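Local coordinates for protein AvrL567-A (Melampsora lini, PDB 2OPC) that is an avirulence protein of the flax rust fungus, probably recognised by host resistance proteins, and binds cobalt in its crystal, at residues V61-S66 against R100-F105; T16-S21 against V34-E39. One frame throughout, in Å; residues are numbered along the deposited sequence.

Interaction 1: V61-S66 against R100-F105; sequences VHIAHS and RTIEGF. With CO (cobalt (II) ion), chain B.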
loop_
_atom_site.group_PDB
_atom_site.type_symbol
_atom_site.label_atom_id
_atom_site.label_comp_id
_atom_site.label_asym_id
_atom_site.label_seq_id
_atom_site.Cartn_x
_atom_site.Cartn_y
_atom_site.Cartn_z
ATOM N N VAL A 61 1.758 -6.734 -2.171
ATOM C CA VAL A 61 1.801 -5.255 -2.009
ATOM C C VAL A 61 3.249 -4.871 -1.792
ATOM O O VAL A 61 3.832 -5.217 -0.743
ATOM C CB VAL A 61 0.936 -4.796 -0.839
ATOM C CG1 VAL A 61 0.937 -3.283 -0.740
ATOM C CG2 VAL A 61 -0.474 -5.311 -1.009
ATOM N N HIS A 62 3.830 -4.220 -2.786
ATOM C CA HIS A 62 5.218 -3.781 -2.700
ATOM C C HIS A 62 5.267 -2.373 -2.150
ATOM O O HIS A 62 4.429 -1.520 -2.474
ATOM C CB HIS A 62 5.883 -3.886 -4.084
ATOM C CG HIS A 62 6.237 -5.300 -4.449
ATOM N ND1 HIS A 62 7.135 -5.646 -5.438
ATOM C CD2 HIS A 62 5.857 -6.460 -3.851
ATOM C CE1 HIS A 62 7.239 -6.969 -5.466
ATOM N NE2 HIS A 62 6.487 -7.478 -4.511
ATOM N N ILE A 63 6.292 -2.155 -1.324
ATOM C CA ILE A 63 6.524 -0.846 -0.702
ATOM C C ILE A 63 8.009 -0.499 -0.852
ATOM O O ILE A 63 8.872 -1.360 -0.669
ATOM C CB ILE A 63 6.103 -0.858 0.795
ATOM C CG1 ILE A 63 6.236 0.536 1.421
ATOM C CG2 ILE A 63 6.863 -1.899 1.602
ATOM C CD1 ILE A 63 5.382 0.712 2.658
ATOM N N ALA A 64 8.278 0.759 -1.200
ATOM C CA ALA A 64 9.669 1.223 -1.344
ATOM C C ALA A 64 10.238 1.599 0.015
ATOM O O ALA A 64 9.501 1.958 0.942
ATOM C CB ALA A 64 9.721 2.404 -2.247
ATOM N N HIS A 65 11.561 1.543 0.113
ATOM C CA HIS A 65 12.299 2.086 1.239
ATOM C C HIS A 65 12.979 3.397 0.826
ATOM O O HIS A 65 13.491 3.511 -0.298
ATOM C CB HIS A 65 13.352 1.072 1.728
ATOM C CG HIS A 65 12.764 -0.053 2.530
ATOM N ND1 HIS A 65 13.508 -0.825 3.396
ATOM C CD2 HIS A 65 11.486 -0.504 2.618
ATOM C CE1 HIS A 65 12.712 -1.723 3.960
ATOM N NE2 HIS A 65 11.484 -1.536 3.518
ATOM N N SER A 66 12.986 4.368 1.754
ATOM C CA SER A 66 13.603 5.678 1.502
ATOM C C SER A 66 14.986 5.770 2.109
ATOM O O SER A 66 15.724 6.695 1.798
ATOM C CB SER A 66 12.744 6.807 2.064
ATOM O OG SER A 66 12.602 6.594 3.444
ATOM N N ARG A 100 4.710 -4.918 9.502
ATOM C CA ARG A 100 3.256 -4.858 9.714
ATOM C C ARG A 100 2.840 -3.393 9.718
ATOM O O ARG A 100 1.692 -3.053 9.392
ATOM C CB ARG A 100 2.903 -5.505 11.058
ATOM C CG ARG A 100 1.451 -5.362 11.502
ATOM C CD ARG A 100 1.290 -5.774 12.953
ATOM N NE ARG A 100 -0.098 -5.688 13.410
ATOM C CZ ARG A 100 -0.619 -4.645 14.060
ATOM N NH1 ARG A 100 0.127 -3.580 14.346
ATOM N NH2 ARG A 100 -1.893 -4.673 14.436
ATOM N N THR A 101 3.775 -2.520 10.079
ATOM C CA THR A 101 3.448 -1.114 10.281
ATOM C C THR A 101 4.449 -0.199 9.598
ATOM O O THR A 101 5.568 -0.582 9.295
ATOM C CB THR A 101 3.391 -0.769 11.765
ATOM O OG1 THR A 101 4.615 -1.209 12.368
ATOM C CG2 THR A 101 2.200 -1.475 12.460
ATOM N N ILE A 102 4.017 1.016 9.329
ATOM C CA ILE A 102 4.833 2.004 8.659
ATOM C C ILE A 102 5.915 2.545 9.599
ATOM O O ILE A 102 5.641 2.896 10.762
ATOM C CB ILE A 102 3.914 3.116 8.064
ATOM C CG1 ILE A 102 2.931 2.483 7.069
ATOM C CG2 ILE A 102 4.735 4.311 7.448
ATOM C CD1 ILE A 102 3.581 1.658 5.917
ATOM N N GLU A 103 7.143 2.559 9.091
ATOM C CA GLU A 103 8.312 3.012 9.816
ATOM C C GLU A 103 8.994 4.152 9.077
ATOM O O GLU A 103 8.669 4.471 7.910
ATOM C CB GLU A 103 9.323 1.854 9.879
ATOM C CG GLU A 103 8.816 0.563 10.480
ATOM C CD GLU A 103 9.040 0.516 11.973
ATOM O OE1 GLU A 103 8.888 -0.575 12.568
ATOM O OE2 GLU A 103 9.397 1.560 12.563
ATOM N N GLY A 104 9.973 4.787 9.721
ATOM C CA GLY A 104 10.626 5.899 9.082
ATOM C C GLY A 104 11.245 5.572 7.745
ATOM O O GLY A 104 11.273 6.428 6.859
ATOM N N PHE A 105 11.745 4.344 7.594
ATOM C CA PHE A 105 12.449 3.995 6.364
ATOM C C PHE A 105 11.470 3.706 5.207
ATOM O O PHE A 105 11.919 3.390 4.111
ATOM C CB PHE A 105 13.409 2.810 6.572
ATOM C CG PHE A 105 12.767 1.593 7.193
ATOM C CD1 PHE A 105 12.961 1.325 8.551
ATOM C CD2 PHE A 105 11.957 0.733 6.443
ATOM C CE1 PHE A 105 12.380 0.194 9.147
ATOM C CE2 PHE A 105 11.378 -0.406 7.022
ATOM C CZ PHE A 105 11.597 -0.684 8.366
HETATM CO CO CO B . 6.305 -9.327 -3.761
#
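The carbonyl oxygen of Phe105 is gripped by two neighbouring residues of the segment 61-66. Ser66 N donates to Phe105 O over 2.8 Å in a nearly straight bond, the donor standing above the carbonyl plane. His65 adds a CA-H...O contact, with its CA 3.2 Å from the same oxygen. Ser66 OG, for its part, is hydrogen-bonded to Leu107 O, so this serine holds the loop at two points, Phe105 and Leu107. The Phe105 side chain leaves its backbone in the crowded position between N and the carbonyl carbon (chi1 53°), which carries the ring alongside that of His65. Phe105 CD2 sits over the centre of one imidazole face, 3.6 Å from His65 CE1, while the two planes are inclined by 48°, an oblique pairing. His106 brings a further ring against His65. Back toward Ile63 the contact thins to a meeting of methyl tips, Ile63 CD1 against Ile102 CD1 at 3.8 Å. One residue earlier, His62 takes no part in the loop packing; its NE2 binds the cobalt ion at 2.0 Å, together with Cys60. The chemistry is thus divided: one doubly approached carbonyl and an aromatic pair fix the loop to His65 and Ser66, whereas His62 and Cys60 of the strand 58-63 contribute ligands to the metal.

Interaction 2: T16-S21 against V34-E39; sequences TRFYRS and VKWDNE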
loop_
_atom_site.group_PDB
_atom_site.type_symbol
_atom_site.label_atom_id
_atom_site.label_comp_id
_atom_site.label_asym_id
_atom_site.label_seq_id
_atom_site.Cartn_x
_atom_site.Cartn_y
_atom_site.Cartn_z
ATOM N N THR A 16 2.565 4.128 -6.537
ATOM C CA THR A 16 1.618 5.181 -6.217
ATOM C C THR A 16 2.042 5.848 -4.905
ATOM O O THR A 16 2.368 5.154 -3.939
ATOM C CB THR A 16 0.214 4.570 -6.049
ATOM O OG1 THR A 16 -0.189 3.968 -7.296
ATOM C CG2 THR A 16 -0.830 5.597 -5.627
ATOM N N ARG A 17 2.072 7.178 -4.884
ATOM C CA ARG A 17 2.277 7.882 -3.612
ATOM C C ARG A 17 1.022 7.851 -2.749
ATOM O O ARG A 17 -0.086 8.172 -3.212
ATOM C CB ARG A 17 2.668 9.327 -3.874
ATOM C CG ARG A 17 3.964 9.434 -4.647
ATOM C CD ARG A 17 4.384 10.917 -4.667
ATOM N NE ARG A 17 5.660 11.147 -5.328
ATOM C CZ ARG A 17 6.268 12.333 -5.363
ATOM N NH1 ARG A 17 5.706 13.369 -4.751
ATOM N NH2 ARG A 17 7.433 12.460 -5.978
ATOM N N PHE A 18 1.193 7.448 -1.501
ATOM C CA PHE A 18 0.071 7.445 -0.554
ATOM C C PHE A 18 0.509 8.323 0.617
ATOM O O PHE A 18 1.419 7.976 1.373
ATOM C CB PHE A 18 -0.231 5.992 -0.142
ATOM C CG PHE A 18 -1.386 5.834 0.834
ATOM C CD1 PHE A 18 -2.561 6.534 0.636
ATOM C CD2 PHE A 18 -1.274 4.976 1.933
ATOM C CE1 PHE A 18 -3.633 6.358 1.501
ATOM C CE2 PHE A 18 -2.372 4.811 2.831
ATOM C CZ PHE A 18 -3.529 5.532 2.573
ATOM N N TYR A 19 -0.155 9.485 0.710
ATOM C CA TYR A 19 0.263 10.519 1.646
ATOM C C TYR A 19 -0.153 10.279 3.100
ATOM O O TYR A 19 -1.206 9.725 3.348
ATOM C CB TYR A 19 -0.221 11.893 1.145
ATOM C CG TYR A 19 0.670 12.411 0.046
ATOM C CD1 TYR A 19 1.808 13.149 0.347
ATOM C CD2 TYR A 19 0.424 12.095 -1.286
ATOM C CE1 TYR A 19 2.676 13.609 -0.665
ATOM C CE2 TYR A 19 1.279 12.563 -2.319
ATOM C CZ TYR A 19 2.400 13.294 -1.985
ATOM O OH TYR A 19 3.251 13.760 -2.970
ATOM N N ARG A 20 0.686 10.683 4.059
ATOM C CA ARG A 20 0.415 10.547 5.492
ATOM C C ARG A 20 -0.457 11.693 5.961
ATOM O O ARG A 20 -0.125 12.442 6.855
ATOM C CB ARG A 20 1.709 10.514 6.253
ATOM C CG ARG A 20 2.560 9.289 5.902
ATOM C CD ARG A 20 2.456 8.344 7.041
ATOM N NE ARG A 20 3.217 8.776 8.208
ATOM C CZ ARG A 20 3.443 8.022 9.286
ATOM N NH1 ARG A 20 2.890 6.773 9.266
ATOM N NH2 ARG A 20 4.196 8.504 10.354
ATOM N N SER A 21 -1.617 11.765 5.313
ATOM C CA SER A 21 -2.760 12.570 5.790
ATOM C C SER A 21 -3.834 11.547 6.126
ATOM O O SER A 21 -4.078 10.656 5.328
ATOM C CB SER A 21 -3.263 13.416 4.633
ATOM O OG SER A 21 -4.566 13.902 4.895
ATOM N N VAL A 34 -7.238 1.958 -1.225
ATOM C CA VAL A 34 -6.394 2.003 -0.031
ATOM C C VAL A 34 -6.800 3.162 0.857
ATOM O O VAL A 34 -7.035 4.261 0.335
ATOM C CB VAL A 34 -4.887 2.160 -0.404
ATOM C CG1 VAL A 34 -3.981 1.899 0.807
ATOM C CG2 VAL A 34 -4.507 1.229 -1.541
ATOM N N LYS A 35 -6.850 2.945 2.171
ATOM C CA LYS A 35 -7.054 4.060 3.116
ATOM C C LYS A 35 -6.168 3.783 4.328
ATOM O O LYS A 35 -5.551 2.720 4.415
ATOM C CB LYS A 35 -8.539 4.180 3.553
ATOM C CG LYS A 35 -8.993 3.032 4.459
ATOM C CD LYS A 35 -10.396 3.280 4.979
ATOM C CE LYS A 35 -10.796 2.163 5.944
ATOM N NZ LYS A 35 -12.137 2.466 6.573
ATOM N N TRP A 36 -6.114 4.724 5.268
ATOM C CA TRP A 36 -5.387 4.477 6.497
ATOM C C TRP A 36 -6.243 3.794 7.532
ATOM O O TRP A 36 -7.455 3.990 7.590
ATOM C CB TRP A 36 -4.843 5.800 7.083
ATOM C CG TRP A 36 -3.723 6.382 6.301
ATOM C CD1 TRP A 36 -3.726 7.538 5.550
ATOM C CD2 TRP A 36 -2.401 5.867 6.244
ATOM N NE1 TRP A 36 -2.496 7.751 4.983
ATOM C CE2 TRP A 36 -1.652 6.744 5.410
ATOM C CE3 TRP A 36 -1.773 4.735 6.807
ATOM C CZ2 TRP A 36 -0.290 6.538 5.152
ATOM C CZ3 TRP A 36 -0.423 4.521 6.536
ATOM C CH2 TRP A 36 0.302 5.418 5.702
ATOM N N ASP A 37 -5.584 3.061 8.436
ATOM C CA ASP A 37 -6.307 2.351 9.479
ATOM C C ASP A 37 -7.005 3.271 10.431
ATOM O O ASP A 37 -8.160 3.006 10.825
ATOM C CB ASP A 37 -5.386 1.332 10.189
ATOM C CG ASP A 37 -4.122 1.966 10.813
ATOM O OD1 ASP A 37 -3.661 3.052 10.422
ATOM O OD2 ASP A 37 -3.575 1.340 11.748
ATOM N N ASN A 38 -6.322 4.347 10.795
ATOM C CA ASN A 38 -6.841 5.369 11.715
ATOM C C ASN A 38 -5.923 6.595 11.695
ATOM O O ASN A 38 -4.990 6.692 10.872
ATOM C CB ASN A 38 -7.004 4.802 13.140
ATOM C CG ASN A 38 -5.726 4.220 13.662
ATOM O OD1 ASN A 38 -4.667 4.835 13.594
ATOM N ND2 ASN A 38 -5.807 2.977 14.156
ATOM N N GLU A 39 -6.195 7.571 12.550
ATOM C CA GLU A 39 -5.467 8.824 12.497
ATOM C C GLU A 39 -3.984 8.697 12.796
ATOM O O GLU A 39 -3.202 9.513 12.429
ATOM C CB GLU A 39 -6.114 9.912 13.371
ATOM C CG GLU A 39 -5.803 9.808 14.820
ATOM C CD GLU A 39 -5.629 11.164 15.523
ATOM O OE1 GLU A 39 -6.367 12.066 15.141
ATOM O OE2 GLU A 39 -4.770 11.289 16.421
#
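With CG anti to the backbone N (chi1 -179°), Phe18 sends its ring out from the strand 16-19, and Trp36, with CG anti to its own carbonyl carbon (chi1 -71°), swings its indole back to meet it. The two side chains slide past each other in opposite directions and form an offset stack, the Phe18 ring 4.2 Å from the five-membered ring of Trp36 between centroids and inclined to it by only 19°. Phe18 CE2 lies over the indole, 3.3 Å from Trp36 CE2. On the opposite face of the phenyl ring, Val34 CG1 makes a CH-pi contact close to the ring normal, so Phe18 is clamped between two residues of one strand. The indole is fixed in turn by a polar bond: Trp36 NE1 donates to Tyr19 O over 2.9 Å, with the acceptor almost exactly in the ring plane. Tyr19 O also receives a weak bond from Ser21 N, closing an inverse gamma turn centred on Arg20. The aliphatic part of Arg20, bent at chi2 and chi3, then runs across the benzene end of the indole, with Arg20 CD 3.8 Å from Trp36 CZ2. The strands run roughly parallel, their axes 8.9 Å apart, and belong to different antiparallel sheets, and Phe18 and Val34 each touch Ile121, Val26 and Pro44. This is the face-to-face packing of a beta-sandwich. Its chemistry joins apolar stacking to one directional bond: the flat overlap fills the interlayer, while the bond at Trp36 NE1 satisfies the indole's N-H and probably limits how far the ring can slide or turn against Phe18.

The two interactions share a sheet, since the strands 58-63 and 16-19 both flank the strand 118-125. Both are partly buried, but interaction 2 has its buried Phe18, Val34 and Trp36 between the two sheets, whereas interaction 1 joins a strand and the residues that follow it to a long loop and includes the exposed Gly104. Their chemistry follows their place: stacked rings and aliphatic groups dominate interaction 2, backbone polarity and an oblique aromatic pair interaction 1. Ile102 joins them, laying its CG2 3.6 Å from NH1 of Arg20 and its CG1 4.0 Å from CZ3 of Trp36, so Ile102 of the segment 100-105 packs against side chains of both contacts.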